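Local coordinates for protein catechol 1,2-dioxygenase (Pseudomonas putida, PDB 2AZQ) that probably cleaves the aromatic ring of catechol between its two hydroxyls, using ferric iron and molecular oxygen to give cis,cis-muconate, at residues G137-A142 / F288-A293; H231-T236 / D297-S302. One frame throughout, in Å; residues are numbered along the deposited sequence.

Contact 1: residues G137-A142 / F288-A293; sequences GQVFDA and FRLQGA
R289 and F140 lie side by side on one face of a parallel strand pair, and V139 and F288 share the other face. The pair joins strand 132-140 to strand 281-289 in the beta-sandwich core of an intradiol dioxygenase. The side chain of R289 runs extended, with CG anti to the backbone N (chi1 -176°). This puts its CG 4.0 Å from F140 CB. The phenyl ring of F140 leads away from the neighbouring strand, so only the root of that side chain meets the arginine stem. The guanidinium then meets the turn after strand 132-140, where the carbonyl oxygens of D141 and A142 both lie at its edge. R289 NE makes a weak bond of 3.3 Å to D141 O. R289 NH2 bonds to A142 O, but the modelled length is very short and its exact value is doubtful. The D141 carboxylate is not in contact with the guanidinium; its OD2 takes the N-H groups of G144 and K145.

On the other face, V139 reaches past its bridge partner. V139 CG1 meets L290 CD1 at 4.2 Å, the two side chains crossing obliquely. The F288 ring has Q138 O at its edge, 4.1 Å from CD1, and also meets the rings of F224 and F286. Within these segments the first backbone bond runs from F288 N to Q138 O, 3.0 Å. The last lies one residue past strand 281-289, where L290 N gives a nearly straight bond (174°) of 2.8 Å to F140 O.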
loop_
_atom_site.group_PDB
_atom_site.type_symbol
_atom_site.label_atom_id
_atom_site.label_comp_id
_atom_site.label_asym_id
_atom_site.label_seq_id
_atom_site.Cartn_x
_atom_site.Cartn_y
_atom_site.Cartn_z
ATOM N N GLY A 137 15.466 35.150 -11.721
ATOM C CA GLY A 137 14.934 35.817 -10.550
ATOM C C GLY A 137 15.954 35.866 -9.429
ATOM O O GLY A 137 17.088 35.440 -9.600
ATOM N N GLN A 138 15.572 36.397 -8.278
ATOM C CA GLN A 138 16.495 36.456 -7.158
ATOM C C GLN A 138 15.907 35.691 -5.991
ATOM O O GLN A 138 14.734 35.314 -5.992
ATOM C CB GLN A 138 16.729 37.892 -6.706
ATOM C CG GLN A 138 17.336 38.773 -7.738
ATOM C CD GLN A 138 17.345 40.250 -7.339
ATOM O OE1 GLN A 138 16.279 40.892 -7.144
ATOM N NE2 GLN A 138 18.555 40.805 -7.224
ATOM N N VAL A 139 16.763 35.455 -5.014
ATOM C CA VAL A 139 16.418 34.818 -3.770
ATOM C C VAL A 139 16.493 35.999 -2.782
ATOM O O VAL A 139 17.489 36.729 -2.735
ATOM C CB VAL A 139 17.440 33.741 -3.455
ATOM C CG1 VAL A 139 17.324 33.264 -2.022
ATOM C CG2 VAL A 139 17.213 32.622 -4.407
ATOM N N PHE A 140 15.425 36.206 -2.026
ATOM C CA PHE A 140 15.371 37.301 -1.073
ATOM C C PHE A 140 15.373 36.923 0.374
ATOM O O PHE A 140 14.904 35.845 0.736
ATOM C CB PHE A 140 14.141 38.147 -1.322
ATOM C CG PHE A 140 14.307 39.117 -2.422
ATOM C CD1 PHE A 140 13.252 39.915 -2.809
ATOM C CD2 PHE A 140 15.540 39.253 -3.051
ATOM C CE1 PHE A 140 13.412 40.848 -3.813
ATOM C CE2 PHE A 140 15.729 40.173 -4.053
ATOM C CZ PHE A 140 14.663 40.985 -4.449
ATOM N N ASP A 141 15.866 37.844 1.200
ATOM C CA ASP A 141 15.915 37.612 2.626
ATOM C C ASP A 141 14.602 38.069 3.265
ATOM O O ASP A 141 13.709 38.600 2.584
ATOM C CB ASP A 141 17.124 38.327 3.248
ATOM C CG ASP A 141 16.937 39.829 3.373
ATOM O OD1 ASP A 141 17.944 40.521 3.626
ATOM O OD2 ASP A 141 15.803 40.329 3.254
ATOM N N ALA A 142 14.479 37.838 4.566
ATOM C CA ALA A 142 13.279 38.217 5.281
ATOM C C ALA A 142 12.911 39.695 5.046
ATOM O O ALA A 142 11.729 40.066 5.049
ATOM C CB ALA A 142 13.470 37.941 6.769
ATOM N N PHE A 288 12.100 34.390 -5.010
ATOM C CA PHE A 288 11.685 33.671 -3.825
ATOM C C PHE A 288 12.200 34.473 -2.670
ATOM O O PHE A 288 13.317 34.985 -2.720
ATOM C CB PHE A 288 12.277 32.273 -3.833
ATOM C CG PHE A 288 12.009 31.534 -5.096
ATOM C CD1 PHE A 288 12.789 31.765 -6.225
ATOM C CD2 PHE A 288 10.942 30.625 -5.171
ATOM C CE1 PHE A 288 12.513 31.094 -7.418
ATOM C CE2 PHE A 288 10.656 29.949 -6.365
ATOM C CZ PHE A 288 11.440 30.178 -7.490
ATOM N N ARG A 289 11.352 34.619 -1.663
ATOM C CA ARG A 289 11.682 35.370 -0.468
ATOM C C ARG A 289 11.662 34.334 0.652
ATOM O O ARG A 289 10.637 33.684 0.866
ATOM C CB ARG A 289 10.619 36.452 -0.258
ATOM C CG ARG A 289 10.910 37.358 0.911
ATOM C CD ARG A 289 9.977 38.515 1.002
ATOM N NE ARG A 289 10.538 39.430 1.982
ATOM C CZ ARG A 289 10.038 40.627 2.307
ATOM N NH1 ARG A 289 8.929 41.093 1.725
ATOM N NH2 ARG A 289 10.671 41.378 3.213
ATOM N N LEU A 290 12.786 34.158 1.345
ATOM C CA LEU A 290 12.867 33.158 2.418
ATOM C C LEU A 290 12.669 33.737 3.811
ATOM O O LEU A 290 12.574 34.943 4.000
ATOM C CB LEU A 290 14.213 32.418 2.395
ATOM C CG LEU A 290 14.699 31.717 1.123
ATOM C CD1 LEU A 290 16.076 31.160 1.364
ATOM C CD2 LEU A 290 13.764 30.599 0.719
ATOM N N GLN A 291 12.615 32.841 4.785
ATOM C CA GLN A 291 12.432 33.207 6.172
ATOM C C GLN A 291 13.685 32.947 6.969
ATOM O O GLN A 291 14.487 32.063 6.626
ATOM C CB GLN A 291 11.313 32.382 6.778
ATOM C CG GLN A 291 9.933 32.679 6.230
ATOM C CD GLN A 291 8.871 31.778 6.848
ATOM O OE1 GLN A 291 8.911 31.491 8.039
ATOM N NE2 GLN A 291 7.917 31.343 6.042
ATOM N N GLY A 292 13.837 33.719 8.045
ATOM C CA GLY A 292 14.973 33.537 8.929
ATOM C C GLY A 292 14.822 32.155 9.543
ATOM O O GLY A 292 13.729 31.777 9.982
ATOM N N ALA A 293 15.892 31.368 9.525
ATOM C CA ALA A 293 15.847 30.044 10.136
ATOM C C ALA A 293 16.060 30.256 11.622
ATOM O O ALA A 293 16.677 31.250 12.049
ATOM C CB ALA A 293 16.945 29.174 9.600
#

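Contact 2: residues H231-T236 / D297-S302; sequences HRHLTT and DAEARS. Unlike the reference sequence in segment 297-302: A300 (reference Glu).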
loop_
_atom_site.group_PDB
_atom_site.type_symbol
_atom_site.label_atom_id
_atom_site.label_comp_id
_atom_site.label_asym_id
_atom_site.label_seq_id
_atom_site.Cartn_x
_atom_site.Cartn_y
_atom_site.Cartn_z
ATOM N N HIS A 231 18.806 30.048 6.721
ATOM C CA HIS A 231 17.464 30.379 6.280
ATOM C C HIS A 231 16.580 29.119 6.241
ATOM O O HIS A 231 17.080 27.991 6.261
ATOM C CB HIS A 231 17.554 31.159 4.948
ATOM C CG HIS A 231 18.166 32.530 5.106
ATOM N ND1 HIS A 231 17.523 33.567 5.761
ATOM C CD2 HIS A 231 19.393 33.009 4.768
ATOM C CE1 HIS A 231 18.323 34.620 5.816
ATOM N NE2 HIS A 231 19.463 34.309 5.220
ATOM N N ARG A 232 15.266 29.313 6.265
ATOM C CA ARG A 232 14.349 28.188 6.276
ATOM C C ARG A 232 14.115 27.616 4.876
ATOM O O ARG A 232 13.745 28.329 3.946
ATOM C CB ARG A 232 13.035 28.628 6.919
ATOM C CG ARG A 232 12.022 27.516 7.126
ATOM C CD ARG A 232 10.747 28.010 7.805
ATOM N NE ARG A 232 9.807 26.919 8.054
ATOM C CZ ARG A 232 8.546 27.092 8.442
ATOM N NH1 ARG A 232 8.062 28.314 8.630
ATOM N NH2 ARG A 232 7.758 26.043 8.624
ATOM N N HIS A 233 14.346 26.313 4.752
ATOM C CA HIS A 233 14.203 25.572 3.518
ATOM C C HIS A 233 12.777 25.688 2.997
ATOM O O HIS A 233 11.824 25.562 3.772
ATOM C CB HIS A 233 14.559 24.119 3.794
ATOM C CG HIS A 233 14.437 23.222 2.601
ATOM N ND1 HIS A 233 15.534 22.777 1.891
ATOM C CD2 HIS A 233 13.347 22.678 2.003
ATOM C CE1 HIS A 233 15.124 21.995 0.908
ATOM N NE2 HIS A 233 13.802 21.918 0.954
ATOM N N LEU A 234 12.621 25.905 1.689
ATOM C CA LEU A 234 11.289 26.066 1.075
ATOM C C LEU A 234 11.067 25.135 -0.124
ATOM O O LEU A 234 11.936 24.991 -0.978
ATOM C CB LEU A 234 11.100 27.543 0.686
ATOM C CG LEU A 234 9.972 28.268 -0.072
ATOM C CD1 LEU A 234 10.116 28.067 -1.548
ATOM C CD2 LEU A 234 8.615 27.860 0.433
ATOM N N THR A 235 9.912 24.467 -0.143
ATOM C CA THR A 235 9.549 23.568 -1.220
ATOM C C THR A 235 8.390 24.288 -1.858
ATOM O O THR A 235 7.422 24.612 -1.178
ATOM C CB THR A 235 9.080 22.215 -0.683
ATOM O OG1 THR A 235 10.164 21.605 -0.002
ATOM C CG2 THR A 235 8.633 21.276 -1.804
ATOM N N THR A 236 8.492 24.561 -3.155
ATOM C CA THR A 236 7.419 25.262 -3.839
ATOM C C THR A 236 7.445 24.982 -5.348
ATOM O O THR A 236 8.326 24.265 -5.842
ATOM C CB THR A 236 7.541 26.790 -3.588
ATOM O OG1 THR A 236 6.367 27.454 -4.075
ATOM C CG2 THR A 236 8.784 27.356 -4.297
ATOM N N ASP A 297 17.392 22.610 11.789
ATOM C CA ASP A 297 16.184 21.917 11.337
ATOM C C ASP A 297 15.594 22.718 10.186
ATOM O O ASP A 297 15.082 22.154 9.218
ATOM C CB ASP A 297 15.119 21.898 12.431
ATOM C CG ASP A 297 15.601 21.287 13.717
ATOM O OD1 ASP A 297 16.001 20.100 13.691
ATOM O OD2 ASP A 297 15.565 21.997 14.755
ATOM N N ALA A 298 15.647 24.041 10.334
ATOM C CA ALA A 298 15.123 24.970 9.348
ATOM C C ALA A 298 15.513 24.619 7.913
ATOM O O ALA A 298 14.618 24.492 7.079
ATOM C CB ALA A 298 15.551 26.372 9.689
ATOM N N GLU A 299 16.807 24.500 7.593
ATOM C CA GLU A 299 17.162 24.075 6.229
ATOM C C GLU A 299 17.529 22.648 6.386
ATOM O O GLU A 299 18.542 22.355 7.003
ATOM C CB GLU A 299 18.383 24.783 5.627
ATOM C CG GLU A 299 18.710 24.312 4.165
ATOM C CD GLU A 299 19.860 23.238 4.009
ATOM O OE1 GLU A 299 20.092 22.736 2.866
ATOM O OE2 GLU A 299 20.547 22.910 5.008
ATOM N N ALA A 300 16.728 21.738 5.863
ATOM C CA ALA A 300 17.112 20.357 6.023
ATOM C C ALA A 300 16.276 19.376 5.246
ATOM O O ALA A 300 16.520 18.159 5.326
ATOM C CB ALA A 300 17.113 19.983 7.506
ATOM N N ARG A 301 15.303 19.862 4.486
ATOM C CA ARG A 301 14.495 18.913 3.737
ATOM C C ARG A 301 13.888 17.888 4.708
ATOM O O ARG A 301 14.467 17.556 5.747
ATOM C CB ARG A 301 15.371 18.131 2.749
ATOM C CG ARG A 301 15.169 18.386 1.272
ATOM C CD ARG A 301 15.935 17.310 0.516
ATOM N NE ARG A 301 16.972 17.833 -0.362
ATOM C CZ ARG A 301 17.881 17.068 -0.965
ATOM N NH1 ARG A 301 17.877 15.744 -0.781
ATOM N NH2 ARG A 301 18.791 17.619 -1.769
ATOM N N SER A 302 12.722 17.373 4.356
ATOM C CA SER A 302 12.106 16.361 5.181
ATOM C C SER A 302 13.025 15.160 4.990
ATOM O O SER A 302 13.916 15.184 4.134
ATOM C CB SER A 302 10.721 16.025 4.642
ATOM O OG SER A 302 10.834 15.408 3.379
#
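The imidazole of H233 has one face against the backbone of R301, whose N lies 3.9 Å above the ring plane, over its centre. E299 CG is at the ring edge near its plane, 4.2 Å from H233 ND1. T235 OG1 also lies in the plane at the edge. This is where the C-terminal tail, past strand 281-289, passes the connecting end of the beta-hairpin formed by strands 217-227 and 234-240. R301 also brings its aliphatic stem to the ring, with its CG 3.6 Å from H233 CE1. Its guanidinium is turned well off the imidazole, the planes 65° apart, and NH1 makes a weak bond to Q309. The ring of F225, on strand 217-227, meets H233 as well.

H233 CG is anti to the backbone N (chi1 179°), which sets CG on the side of the tail, 3.9 Å from R301 N. An alanine here would probably leave R301 N and CG without the ring they pack on, open a gap beside F225 and free the R301 stem to shift. H233 CB itself packs against the tail backbone, 3.6 Å from E299 CA.

Other parts of the two segments also meet. A298 CB sits 4.0 Å from R232 CA, and E299 CB is 3.5 Å from H231 O. R232 starts away from the tail, and its NH2 makes a salt bridge with D92 of helix 80-94. S302 packs on D53 of the second subunit. The one hydrogen bond between the segments runs from H233 N to A298 O, 3.0 Å long, with the donor above the carbonyl plane.

Overall arrangement
Contacts 1 and 2 both reach the same sheet, and their centres are 12 Å apart. The chain links them directly: 288-293 leaves the sheet in contact 1 and continues to 297-302 in contact 2. On the way Q291 O comes 2.9 Å from R232 N, a probable hydrogen bond, and A293 packs against A298. Iron is held by Y163, Y197, H221 and H223. The side chain of F288 in contact 1 is about 9 Å from that of H223, and the side chain of H233 in contact 2 is about 11 Å from that of H223. Neither contact includes an iron ligand. Contact 2 also reaches the second subunit at D53, a residue of the phospholipid pocket.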